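Local coordinates for o-succinylbenzoate synthase (Synechococcus elongatus, PDB 2OZT), which catalyses the metal-dependent dehydration of 2-succinyl-6-hydroxy-2,4-cyclohexadiene-1-carboxylate to 2-succinylbenzoate, a step on the route to phylloquinone, at residues Glu222-Ala227 / Gln231-Arg236; Gln197-Pro200 / Gln205-Leu208. All coordinates share one frame; numbering follows the deposited sequence.

Overall arrangement
Contacts 2 and 1 follow one another along the chain, each joining the loop after a strand of the C-terminal barrel domain to the helix that comes next. Their centres lie 13 Å apart, and the two loops touch directly: NE2 of Q197 in contact 2 is 2.9 Å from OG of S223 in contact 1, a probable hydrogen bond, while CD1 of L207 packs 3.8 Å from the same OG. Both loops border the metal site. E222 of contact 1 binds the sodium ion together with D167 and D221, and the side chain of Q197 comes within about 4 Å of the ion at nearest atoms. The magnesium ligand E196 directly precedes contact 2.

Contact 1: Glu222-Ala227 / Gln231-Arg236; sequences ESVVSA and QRWVDR. With NA (sodium ion), chain D.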
loop_
_atom_site.group_PDB
_atom_site.type_symbol
_atom_site.label_atom_id
_atom_site.label_comp_id
_atom_site.label_asym_id
_atom_site.label_seq_id
_atom_site.Cartn_x
_atom_site.Cartn_y
_atom_site.Cartn_z
ATOM N N GLU A 222 6.172 -6.694 1.504
ATOM C CA GLU A 222 6.020 -7.271 2.833
ATOM C C GLU A 222 7.148 -6.852 3.754
ATOM O O GLU A 222 6.941 -6.717 4.979
ATOM C CB GLU A 222 5.958 -8.805 2.721
ATOM C CG GLU A 222 4.631 -9.372 2.143
ATOM C CD GLU A 222 4.534 -9.478 0.622
ATOM O OE1 GLU A 222 5.357 -8.880 -0.099
ATOM O OE2 GLU A 222 3.563 -10.147 0.121
ATOM N N SER A 223 8.327 -6.580 3.190
ATOM C CA SER A 223 9.458 -6.157 4.001
ATOM C C SER A 223 9.362 -4.738 4.545
ATOM O O SER A 223 10.118 -4.396 5.487
ATOM C CB SER A 223 10.769 -6.261 3.205
ATOM O OG SER A 223 11.206 -7.621 3.059
ATOM N N VAL A 224 8.517 -3.912 3.913
ATOM C CA VAL A 224 8.431 -2.499 4.298
ATOM C C VAL A 224 7.002 -2.068 4.619
ATOM O O VAL A 224 6.250 -1.663 3.754
ATOM C CB VAL A 224 9.134 -1.533 3.302
ATOM C CG1 VAL A 224 10.677 -1.721 3.366
ATOM C CG2 VAL A 224 8.658 -1.716 1.856
ATOM N N VAL A 225 6.648 -2.193 5.879
ATOM C CA VAL A 225 5.329 -1.778 6.357
ATOM C C VAL A 225 5.437 -0.409 7.054
ATOM O O VAL A 225 4.791 0.579 6.657
ATOM C CB VAL A 225 4.748 -2.866 7.272
ATOM C CG1 VAL A 225 3.394 -2.410 7.882
ATOM C CG2 VAL A 225 4.599 -4.194 6.473
ATOM N N SER A 226 6.291 -0.344 8.058
ATOM C CA SER A 226 6.433 0.862 8.883
ATOM C C SER A 226 7.578 1.761 8.443
ATOM O O SER A 226 8.501 1.326 7.721
ATOM C CB SER A 226 6.697 0.451 10.337
ATOM O OG SER A 226 7.993 -0.158 10.422
ATOM N N ALA A 227 7.515 3.030 8.869
ATOM C CA ALA A 227 8.638 3.936 8.652
ATOM C C ALA A 227 9.966 3.351 9.146
ATOM O O ALA A 227 11.021 3.505 8.493
ATOM C CB ALA A 227 8.348 5.280 9.343
ATOM N N GLN A 231 13.289 2.950 6.879
ATOM C CA GLN A 231 14.581 3.536 7.255
ATOM C C GLN A 231 15.670 2.466 7.350
ATOM O O GLN A 231 16.800 2.712 6.907
ATOM C CB GLN A 231 14.452 4.297 8.577
ATOM C CG GLN A 231 15.785 4.910 9.010
ATOM C CD GLN A 231 15.693 5.702 10.254
ATOM O OE1 GLN A 231 15.216 6.841 10.234
ATOM N NE2 GLN A 231 16.194 5.141 11.355
ATOM N N ARG A 232 15.359 1.314 7.956
ATOM C CA ARG A 232 16.362 0.219 8.020
ATOM C C ARG A 232 16.901 -0.180 6.625
ATOM O O ARG A 232 18.121 -0.397 6.416
ATOM C CB ARG A 232 15.771 -0.985 8.753
ATOM C CG ARG A 232 16.690 -2.197 8.857
ATOM C CD ARG A 232 16.042 -3.284 9.750
ATOM N NE ARG A 232 15.879 -2.798 11.135
ATOM C CZ ARG A 232 14.719 -2.519 11.733
ATOM N NH1 ARG A 232 13.567 -2.719 11.106
ATOM N NH2 ARG A 232 14.706 -2.055 12.986
ATOM N N TRP A 233 16.002 -0.234 5.640
ATOM C CA TRP A 233 16.409 -0.644 4.288
ATOM C C TRP A 233 17.165 0.456 3.551
ATOM O O TRP A 233 18.088 0.194 2.790
ATOM C CB TRP A 233 15.187 -1.113 3.527
ATOM C CG TRP A 233 14.855 -2.547 3.857
ATOM C CD1 TRP A 233 13.841 -3.029 4.642
ATOM C CD2 TRP A 233 15.594 -3.686 3.417
ATOM N NE1 TRP A 233 13.882 -4.412 4.683
ATOM C CE2 TRP A 233 14.946 -4.830 3.929
ATOM C CE3 TRP A 233 16.721 -3.846 2.600
ATOM C CZ2 TRP A 233 15.396 -6.119 3.674
ATOM C CZ3 TRP A 233 17.160 -5.125 2.320
ATOM C CH2 TRP A 233 16.511 -6.247 2.859
ATOM N N VAL A 234 16.798 1.710 3.797
ATOM C CA VAL A 234 17.592 2.808 3.250
ATOM C C VAL A 234 19.014 2.731 3.803
ATOM O O VAL A 234 19.981 2.940 3.073
ATOM C CB VAL A 234 16.971 4.148 3.660
ATOM C CG1 VAL A 234 17.888 5.292 3.352
ATOM C CG2 VAL A 234 15.599 4.344 2.933
ATOM N N ASP A 235 19.118 2.491 5.102
ATOM C CA ASP A 235 20.452 2.534 5.734
ATOM C C ASP A 235 21.265 1.313 5.325
ATOM O O ASP A 235 22.505 1.341 5.425
ATOM C CB ASP A 235 20.339 2.696 7.266
ATOM C CG ASP A 235 19.790 4.058 7.680
ATOM O OD1 ASP A 235 19.833 5.014 6.881
ATOM O OD2 ASP A 235 19.330 4.166 8.831
ATOM N N ARG A 236 20.589 0.248 4.889
ATOM C CA ARG A 236 21.266 -0.904 4.278
ATOM C C ARG A 236 21.698 -0.645 2.837
ATOM O O ARG A 236 22.318 -1.515 2.206
ATOM C CB ARG A 236 20.340 -2.130 4.277
ATOM C CG ARG A 236 20.307 -2.847 5.605
ATOM C CD ARG A 236 19.153 -3.871 5.679
ATOM N NE ARG A 236 19.189 -4.573 6.957
ATOM C CZ ARG A 236 18.230 -5.354 7.428
ATOM N NH1 ARG A 236 17.109 -5.569 6.730
ATOM N NH2 ARG A 236 18.402 -5.941 8.602
HETATM NA NA NA D . 4.555 -8.380 -2.610
HETATM O O HOH W 1 12.076 -5.811 6.600
#
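The indole of W233 is met obliquely by V224, whose CG1 lies 3.7 Å from CD1 of the ring, and NE1 of W233 is 3.9 Å from CB of S223. One face of the ring carries NH1 of R236, 3.5 Å above the plane and displaced toward the rim. At the edge, in the ring plane, sits a water that accepts from W233 NE1 at 3.0 Å and donates to S223 O at 2.7 Å. The R236 guanidinium is itself layered, with CG of R232 over its centre. In V224, CG1 lies anti to the carbonyl carbon (chi1 -69°), which brings this methyl up to the indole; the two side chains cross at about a right angle. Replacing W233 with an alanine would probably open a gap beside V224 and leave the bridging water without its indole donor. Within the helix the backbones are joined directly: Q231 N donates to A227 O at 2.8 Å in a nearly straight i to i+4 bond (170°). At the start of the loop E222 OE1 binds the sodium ion at 2.7 Å; further on, V224 O accepts from K245 NZ, the predicted proton acceptor. The contact thus joins the loop after strand 218-220 to helix 227-235, with F242 of strand 241-244 touching both V224 and W233, and W204 and L208 of helix 204-213 packed against the indole.

Contact 2: Gln197-Pro200 / Gln205-Leu208; sequences QPLP and QALL
L199 and L207 bring the two backbones closest, their CA atoms 6.4 Å apart, where the irregular 197-200 loop passes helix 204-213 without a hydrogen bond between the segments. L207 reaches into the curve of the loop. With its CG anti to the carbonyl carbon (chi1 -89°), the branch is brought up to the loop, CG itself lying 3.9 Å from CB of L199, and the two methyls then meet different residues. CD2 lies 3.8 Å from CG of P198 and also packs against CB of L199; CD1 approaches NE2 of Q197 at 3.7 Å, the two side chains crossing at about a right angle. On the neighbouring flank CD1 of L199 meets CB of A206 at 3.6 Å, and A177 and R174 of helix 174-187 also touch L199. The Q197 amide is held at both ends. Its NE2 donates to L199 O at 2.9 Å, with the acceptor close to the amide plane, while OE1 accepts from D221 N. These bonds fix the rotation of the amide and tie the curved loop to the next strand end, next to the magnesium ligands E196 and D221. This is a beta-to-alpha connection of the TIM-like barrel of the mandelate racemase/muconate lactonizing enzyme family, in which the metal ligands stand at the C-terminal ends of the barrel strands.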
loop_
_atom_site.group_PDB
_atom_site.type_symbol
_atom_site.label_atom_id
_atom_site.label_comp_id
_atom_site.label_asym_id
_atom_site.label_seq_id
_atom_site.Cartn_x
_atom_site.Cartn_y
_atom_site.Cartn_z
ATOM N N GLN A 197 9.148 -8.427 -3.984
ATOM C CA GLN A 197 9.278 -9.380 -2.864
ATOM C C GLN A 197 9.608 -10.823 -3.320
ATOM O O GLN A 197 8.831 -11.738 -3.085
ATOM C CB GLN A 197 8.060 -9.305 -1.921
ATOM C CG GLN A 197 8.374 -9.841 -0.518
ATOM C CD GLN A 197 9.161 -8.875 0.320
ATOM O OE1 GLN A 197 8.864 -7.661 0.348
ATOM N NE2 GLN A 197 10.184 -9.364 1.021
ATOM N N PRO A 198 10.771 -10.993 -3.953
ATOM C CA PRO A 198 11.044 -12.364 -4.407
ATOM C C PRO A 198 11.219 -13.343 -3.261
ATOM O O PRO A 198 10.854 -14.530 -3.412
ATOM C CB PRO A 198 12.327 -12.215 -5.219
ATOM C CG PRO A 198 12.990 -10.977 -4.717
ATOM C CD PRO A 198 11.799 -10.049 -4.403
ATOM N N LEU A 199 11.700 -12.874 -2.120
ATOM C CA LEU A 199 11.960 -13.760 -0.964
ATOM C C LEU A 199 11.174 -13.254 0.219
ATOM O O LEU A 199 10.848 -12.063 0.254
ATOM C CB LEU A 199 13.465 -13.785 -0.625
ATOM C CG LEU A 199 14.440 -14.220 -1.730
ATOM C CD1 LEU A 199 15.866 -14.033 -1.245
ATOM C CD2 LEU A 199 14.156 -15.672 -2.068
ATOM N N PRO A 200 10.913 -14.122 1.200
ATOM C CA PRO A 200 10.208 -13.657 2.404
ATOM C C PRO A 200 11.088 -12.691 3.183
ATOM O O PRO A 200 12.297 -12.682 3.055
ATOM C CB PRO A 200 9.930 -14.940 3.202
ATOM C CG PRO A 200 10.864 -15.979 2.654
ATOM C CD PRO A 200 11.261 -15.561 1.243
ATOM N N GLN A 205 19.222 -10.761 4.039
ATOM C CA GLN A 205 20.560 -10.720 3.473
ATOM C C GLN A 205 20.579 -11.164 2.032
ATOM O O GLN A 205 21.275 -10.551 1.196
ATOM C CB GLN A 205 21.553 -11.566 4.275
ATOM C CG GLN A 205 21.540 -11.272 5.757
ATOM C CD GLN A 205 20.678 -12.234 6.591
ATOM O OE1 GLN A 205 19.549 -12.640 6.214
ATOM N NE2 GLN A 205 21.220 -12.608 7.759
ATOM N N ALA A 206 19.814 -12.212 1.711
ATOM C CA ALA A 206 19.757 -12.661 0.327
ATOM C C ALA A 206 18.983 -11.662 -0.563
ATOM O O ALA A 206 19.314 -11.459 -1.727
ATOM C CB ALA A 206 19.159 -14.057 0.254
ATOM N N LEU A 207 17.973 -11.012 0.015
ATOM C CA LEU A 207 17.211 -10.042 -0.767
ATOM C C LEU A 207 18.128 -8.897 -1.157
ATOM O O LEU A 207 18.123 -8.445 -2.288
ATOM C CB LEU A 207 16.093 -9.441 0.098
ATOM C CG LEU A 207 14.733 -10.131 0.150
ATOM C CD1 LEU A 207 13.895 -9.496 1.216
ATOM C CD2 LEU A 207 14.057 -10.011 -1.217
ATOM N N LEU A 208 18.920 -8.444 -0.178
ATOM C CA LEU A 208 19.863 -7.363 -0.440
ATOM C C LEU A 208 20.923 -7.748 -1.482
ATOM O O LEU A 208 21.169 -7.029 -2.454
ATOM C CB LEU A 208 20.480 -6.897 0.873
ATOM C CG LEU A 208 21.460 -5.726 0.784
ATOM C CD1 LEU A 208 20.772 -4.428 0.271
ATOM C CD2 LEU A 208 22.122 -5.498 2.167
#